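Local coordinates for protein superoxide dismutase [Mn] (Saccharomyces cerevisiae, PDB 3BFR) that catalyses the manganese-dependent dismutation of superoxide radicals to hydrogen peroxide and dioxygen, probably protecting the mitochondrion from oxidative damage, at residues T41-F46 / G84-H89; P171-D176 / K204-R209. All coordinates share one frame; numbering follows the deposited sequence.

Contact 1 of 2, residues T41-F46 / G84-H89; sequences TYVNGF and GGFTNH. With MN3 (manganese (III) ion), chain B.
The Tyr42 ring lies with one face on Gly85. CA of Gly85 sits over the face, 3.9 Å from the centroid of the Tyr42 ring, in a CH-pi contact. It is offset toward the rim, and Tyr42 CG is the ring atom it approaches most closely. A side chain at Gly85 would run into this ring, so the glycine lets the tyrosine lie directly on the backbone. Farther along, the ring slides past the imidazole of His89. The two planes are only 23° apart, but the rings barely overlap. CE2 of Tyr42 comes to 3.4 Å from CE1 of His89. Tyr42 CG is anti to its own carbonyl carbon (chi1 -60°), which carries the ring out along Gly85 to His89.

The two segments belong to the long helices 28-62 and 66-94, the alpha-hairpin of iron/manganese superoxide dismutases. Their local axes run roughly antiparallel, at 137°, with 8.1 Å between them. His89 is a metal ligand: its NE2 binds manganese at 2.1 Å. The other ring nitrogen, ND1, donates to Gly85 O at 2.7 Å, on a lone pair and nearly in the imidazole plane. This bond probably helps fix the rotation of the ring, with NE2 turned to the metal. With an alanine at Tyr42 the ring is gone, which would probably open a gap over Gly85 and leave His89 CE1 without its neighbour on this side.

Beyond Gly85 the contact is apolar. The Val43 and Phe86 side chains cross at a slant, with Val43 CG2 3.8 Å from Phe86 CD1. Phe46 CD2 is 4.3 Å from Phe86 CD2. These phenylalanines also pack on a neighbouring subunit, Phe46 on its Met72 and Phe86 on its Pro64.

Contact 2 of 2, residues P171-D176 / K204-R209; sequences PLVAID and KEASRR. With MN3 (manganese (III) ion), chain B.
Arg209 reaches from helix 203-212 to the corner at Leu172, where strand 169-176 is broken by a classic beta bulge. At the bulge, Leu172 and Val173 both face Ile144 of the adjacent strand in the antiparallel sheet of the C-terminal domain. CB of Arg209 starts out 3.9 Å from Pro171 O. CD passes the same oxygen at a similar distance. The chain bends at the CG-CD bond (chi3 -72°), bringing the guanidinium edge to the Leu172 carbonyl. NE makes a weak hydrogen bond to Leu172 O. NH1 makes the stronger one, 2.7 Å from Leu172 O, with the acceptor close to the guanidinium plane. At the other terminal nitrogen, NH2 forms a long salt bridge of 3.6 Å to Glu205 OE2. Glu205 CG lies over one face of the guanidinium, toward its rim. Glu205 also pairs with Arg208, so a network of three charges lies along the helix. On the same helix, Ala206 packs against the strand, its CB 3.7 Å from Val173 CG2. At the far end of the strand, Asp176 OD1 binds manganese at 2.0 Å, and the metal-bound water donates a hydrogen bond to Asp176 OD2.

Contact 1 and contact 2 meet at the manganese. The first belongs to the alpha-hairpin domain and supplies His89; the second belongs to the C-terminal domain and supplies Asp176. Their centres are about 18 Å apart, yet His89 NE2 and Asp176 OD1 are only 3.4 Å apart as ligands of one metal. His34 and His180 complete the protein ligands. A water molecule also binds the metal, 2.2 Å from manganese. The site thus joins the two parts of the subunit. Within contact 1 the helix pairing itself reaches the metal. In contact 2 the strand-helix packing is at the opposite end of segment 171-176 from the ligand.

Contact 1 of 2, residues T41-F46 / G84-H89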
loop_
_atom_site.group_PDB
_atom_site.type_symbol
_atom_site.label_atom_id
_atom_site.label_comp_id
_atom_site.label_asym_id
_atom_site.label_seq_id
_atom_site.Cartn_x
_atom_site.Cartn_y
_atom_site.Cartn_z
ATOM N N THR A 41 4.710 -23.863 -4.305
ATOM C CA THR A 41 3.836 -23.282 -3.285
ATOM C C THR A 41 2.861 -22.244 -3.862
ATOM O O THR A 41 1.690 -22.209 -3.476
ATOM C CB THR A 41 4.660 -22.711 -2.104
ATOM O OG1 THR A 41 5.439 -23.771 -1.532
ATOM C CG2 THR A 41 3.757 -22.124 -1.028
ATOM N N TYR A 42 3.332 -21.413 -4.790
ATOM C CA TYR A 42 2.443 -20.469 -5.478
ATOM C C TYR A 42 1.445 -21.202 -6.382
ATOM O O TYR A 42 0.273 -20.837 -6.439
ATOM C CB TYR A 42 3.243 -19.424 -6.264
ATOM C CG TYR A 42 4.165 -18.588 -5.394
ATOM C CD1 TYR A 42 3.665 -17.863 -4.305
ATOM C CD2 TYR A 42 5.529 -18.513 -5.664
ATOM C CE1 TYR A 42 4.502 -17.100 -3.502
ATOM C CE2 TYR A 42 6.377 -17.752 -4.866
ATOM C CZ TYR A 42 5.858 -17.049 -3.789
ATOM O OH TYR A 42 6.698 -16.290 -3.003
ATOM N N VAL A 43 1.915 -22.240 -7.069
ATOM C CA VAL A 43 1.039 -23.114 -7.867
ATOM C C VAL A 43 -0.108 -23.654 -7.000
ATOM O O VAL A 43 -1.284 -23.488 -7.343
ATOM C CB VAL A 43 1.847 -24.268 -8.537
ATOM C CG1 VAL A 43 0.931 -25.419 -9.001
ATOM C CG2 VAL A 43 2.683 -23.731 -9.692
ATOM N N ASN A 44 0.243 -24.269 -5.869
ATOM C CA ASN A 44 -0.746 -24.811 -4.933
ATOM C C ASN A 44 -1.660 -23.724 -4.363
ATOM O O ASN A 44 -2.877 -23.900 -4.291
ATOM C CB ASN A 44 -0.058 -25.586 -3.798
ATOM C CG ASN A 44 0.732 -26.790 -4.296
ATOM O OD1 ASN A 44 0.518 -27.278 -5.408
ATOM N ND2 ASN A 44 1.652 -27.276 -3.468
ATOM N N GLY A 45 -1.067 -22.598 -3.968
ATOM C CA GLY A 45 -1.827 -21.476 -3.425
ATOM C C GLY A 45 -2.820 -20.876 -4.409
ATOM O O GLY A 45 -3.917 -20.479 -4.020
ATOM N N PHE A 46 -2.433 -20.816 -5.683
ATOM C CA PHE A 46 -3.296 -20.274 -6.739
ATOM C C PHE A 46 -4.474 -21.202 -7.047
ATOM O O PHE A 46 -5.610 -20.744 -7.190
ATOM C CB PHE A 46 -2.484 -19.991 -8.008
ATOM C CG PHE A 46 -3.234 -19.202 -9.054
ATOM C CD1 PHE A 46 -3.965 -18.071 -8.708
ATOM C CD2 PHE A 46 -3.176 -19.574 -10.392
ATOM C CE1 PHE A 46 -4.649 -17.334 -9.678
ATOM C CE2 PHE A 46 -3.853 -18.840 -11.372
ATOM C CZ PHE A 46 -4.589 -17.720 -11.013
ATOM N N GLY A 84 0.151 -14.080 -8.846
ATOM C CA GLY A 84 1.375 -13.337 -9.129
ATOM C C GLY A 84 2.631 -14.173 -8.984
ATOM O O GLY A 84 3.518 -14.118 -9.831
ATOM N N GLY A 85 2.704 -14.959 -7.911
ATOM C CA GLY A 85 3.820 -15.879 -7.701
ATOM C C GLY A 85 3.957 -16.909 -8.812
ATOM O O GLY A 85 5.066 -17.202 -9.269
ATOM N N PHE A 86 2.826 -17.448 -9.257
ATOM C CA PHE A 86 2.807 -18.392 -10.379
ATOM C C PHE A 86 3.283 -17.740 -11.682
ATOM O O PHE A 86 4.179 -18.257 -12.350
ATOM C CB PHE A 86 1.404 -19.006 -10.560
ATOM C CG PHE A 86 1.237 -19.766 -11.855
ATOM C CD1 PHE A 86 1.961 -20.939 -12.095
ATOM C CD2 PHE A 86 0.364 -19.307 -12.841
ATOM C CE1 PHE A 86 1.814 -21.639 -13.295
ATOM C CE2 PHE A 86 0.215 -20.003 -14.046
ATOM C CZ PHE A 86 0.939 -21.170 -14.267
ATOM N N THR A 87 2.676 -16.611 -12.037
ATOM C CA THR A 87 2.993 -15.934 -13.302
ATOM C C THR A 87 4.424 -15.387 -13.331
ATOM O O THR A 87 5.149 -15.613 -14.294
ATOM C CB THR A 87 1.943 -14.847 -13.687
ATOM O OG1 THR A 87 2.376 -14.141 -14.860
ATOM C CG2 THR A 87 1.754 -13.839 -12.593
ATOM N N ASN A 88 4.829 -14.699 -12.263
ATOM C CA ASN A 88 6.151 -14.078 -12.206
ATOM C C ASN A 88 7.285 -15.070 -12.379
ATOM O O ASN A 88 8.246 -14.782 -13.085
ATOM C CB ASN A 88 6.352 -13.275 -10.911
ATOM C CG ASN A 88 5.581 -11.970 -10.897
ATOM O OD1 ASN A 88 5.173 -11.458 -11.941
ATOM N ND2 ASN A 88 5.376 -11.421 -9.701
ATOM N N HIS A 89 7.178 -16.236 -11.738
ATOM C CA HIS A 89 8.242 -17.238 -11.835
ATOM C C HIS A 89 8.261 -17.932 -13.198
ATOM O O HIS A 89 9.328 -18.293 -13.694
ATOM C CB HIS A 89 8.174 -18.246 -10.685
ATOM C CG HIS A 89 8.554 -17.658 -9.362
ATOM N ND1 HIS A 89 7.656 -16.984 -8.567
ATOM C CD2 HIS A 89 9.742 -17.613 -8.713
ATOM C CE1 HIS A 89 8.269 -16.552 -7.479
ATOM N NE2 HIS A 89 9.535 -16.922 -7.542
HETATM MN MN MN3 B . 11.090 -16.092 -6.317
HETATM O O HOH W 1 9.885 -14.413 -5.697
#

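Contact 2 of 2, residues P171-D176 / K204-R209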
loop_
_atom_site.group_PDB
_atom_site.type_symbol
_atom_site.label_atom_id
_atom_site.label_comp_id
_atom_site.label_asym_id
_atom_site.label_seq_id
_atom_site.Cartn_x
_atom_site.Cartn_y
_atom_site.Cartn_z
ATOM N N PRO A 171 5.489 -7.495 -19.869
ATOM C CA PRO A 171 6.780 -7.872 -19.289
ATOM C C PRO A 171 7.726 -8.453 -20.343
ATOM O O PRO A 171 7.346 -9.353 -21.091
ATOM C CB PRO A 171 6.412 -8.927 -18.236
ATOM C CG PRO A 171 5.083 -9.461 -18.653
ATOM C CD PRO A 171 4.394 -8.393 -19.453
ATOM N N LEU A 172 8.936 -7.915 -20.408
ATOM C CA LEU A 172 9.942 -8.384 -21.361
ATOM C C LEU A 172 11.026 -9.166 -20.636
ATOM O O LEU A 172 11.423 -10.239 -21.088
ATOM C CB LEU A 172 10.559 -7.218 -22.143
ATOM C CG LEU A 172 9.625 -6.167 -22.758
ATOM C CD1 LEU A 172 10.449 -5.081 -23.430
ATOM C CD2 LEU A 172 8.652 -6.784 -23.751
ATOM N N VAL A 173 11.508 -8.608 -19.525
ATOM C CA VAL A 173 12.450 -9.293 -18.638
ATOM C C VAL A 173 11.996 -9.125 -17.188
ATOM O O VAL A 173 11.847 -7.995 -16.704
ATOM C CB VAL A 173 13.901 -8.759 -18.761
ATOM C CG1 VAL A 173 14.826 -9.510 -17.797
ATOM C CG2 VAL A 173 14.428 -8.867 -20.193
ATOM N N ALA A 174 11.771 -10.253 -16.518
ATOM C CA ALA A 174 11.470 -10.291 -15.088
ATOM C C ALA A 174 12.713 -10.701 -14.303
ATOM O O ALA A 174 13.382 -11.682 -14.659
ATOM C CB ALA A 174 10.314 -11.263 -14.810
ATOM N N ILE A 175 13.031 -9.936 -13.257
ATOM C CA ILE A 175 14.150 -10.256 -12.368
ATOM C C ILE A 175 13.659 -10.328 -10.928
ATOM O O ILE A 175 13.129 -9.349 -10.391
ATOM C CB ILE A 175 15.323 -9.231 -12.447
ATOM C CG1 ILE A 175 15.778 -8.984 -13.901
ATOM C CG2 ILE A 175 16.485 -9.676 -11.548
ATOM C CD1 ILE A 175 16.524 -10.151 -14.560
ATOM N N ASP A 176 13.848 -11.499 -10.322
ATOM C CA ASP A 176 13.406 -11.769 -8.956
ATOM C C ASP A 176 14.354 -11.121 -7.957
ATOM O O ASP A 176 15.556 -11.376 -7.993
ATOM C CB ASP A 176 13.349 -13.288 -8.734
ATOM C CG ASP A 176 12.517 -13.680 -7.531
ATOM O OD1 ASP A 176 12.324 -14.903 -7.334
ATOM O OD2 ASP A 176 12.051 -12.790 -6.781
ATOM N N LYS A 204 16.754 -13.133 -26.231
ATOM C CA LYS A 204 16.008 -13.614 -27.400
ATOM C C LYS A 204 14.534 -13.714 -27.051
ATOM O O LYS A 204 13.667 -13.345 -27.853
ATOM C CB LYS A 204 16.492 -14.995 -27.853
ATOM C CG LYS A 204 17.993 -15.172 -27.957
ATOM C CD LYS A 204 18.286 -16.600 -28.401
ATOM C CE LYS A 204 19.770 -16.869 -28.551
ATOM N NZ LYS A 204 19.996 -18.298 -28.942
ATOM N N GLU A 205 14.262 -14.234 -25.853
ATOM C CA GLU A 205 12.906 -14.329 -25.341
ATOM C C GLU A 205 12.317 -12.934 -25.119
ATOM O O GLU A 205 11.149 -12.695 -25.419
ATOM C CB GLU A 205 12.866 -15.168 -24.053
ATOM C CG GLU A 205 11.511 -15.195 -23.331
ATOM C CD GLU A 205 10.375 -15.777 -24.164
ATOM O OE1 GLU A 205 10.631 -16.520 -25.134
ATOM O OE2 GLU A 205 9.208 -15.498 -23.845
ATOM N N ALA A 206 13.142 -12.023 -24.607
ATOM C CA ALA A 206 12.740 -10.629 -24.395
ATOM C C ALA A 206 12.363 -9.950 -25.716
ATOM O O ALA A 206 11.370 -9.222 -25.788
ATOM C CB ALA A 206 13.853 -9.867 -23.697
ATOM N N SER A 207 13.158 -10.201 -26.757
ATOM C CA SER A 207 12.890 -9.669 -28.094
ATOM C C SER A 207 11.588 -10.229 -28.658
ATOM O O SER A 207 10.804 -9.509 -29.280
ATOM C CB SER A 207 14.057 -9.970 -29.038
ATOM O OG SER A 207 15.257 -9.419 -28.531
ATOM N N ARG A 208 11.371 -11.520 -28.420
ATOM C CA ARG A 208 10.163 -12.219 -28.837
ATOM C C ARG A 208 8.931 -11.619 -28.159
ATOM O O ARG A 208 7.904 -11.395 -28.802
ATOM C CB ARG A 208 10.282 -13.701 -28.476
ATOM C CG ARG A 208 9.496 -14.636 -29.355
ATOM C CD ARG A 208 8.953 -15.818 -28.557
ATOM N NE ARG A 208 7.527 -15.647 -28.276
ATOM C CZ ARG A 208 6.986 -15.550 -27.064
ATOM N NH1 ARG A 208 5.675 -15.385 -26.944
ATOM N NH2 ARG A 208 7.739 -15.628 -25.977
ATOM N N ARG A 209 9.043 -11.361 -26.856
ATOM C CA ARG A 209 7.934 -10.797 -26.085
ATOM C C ARG A 209 7.641 -9.343 -26.477
ATOM O O ARG A 209 6.483 -8.928 -26.492
ATOM C CB ARG A 209 8.172 -10.959 -24.576
ATOM C CG ARG A 209 8.356 -12.430 -24.195
ATOM C CD ARG A 209 8.044 -12.789 -22.753
ATOM N NE ARG A 209 9.036 -12.309 -21.809
ATOM C CZ ARG A 209 9.484 -12.988 -20.752
ATOM N NH1 ARG A 209 10.366 -12.422 -19.954
ATOM N NH2 ARG A 209 9.072 -14.222 -20.487
HETATM MN MN MN3 B . 11.090 -16.092 -6.317
HETATM O O HOH W 1 9.885 -14.413 -5.697
#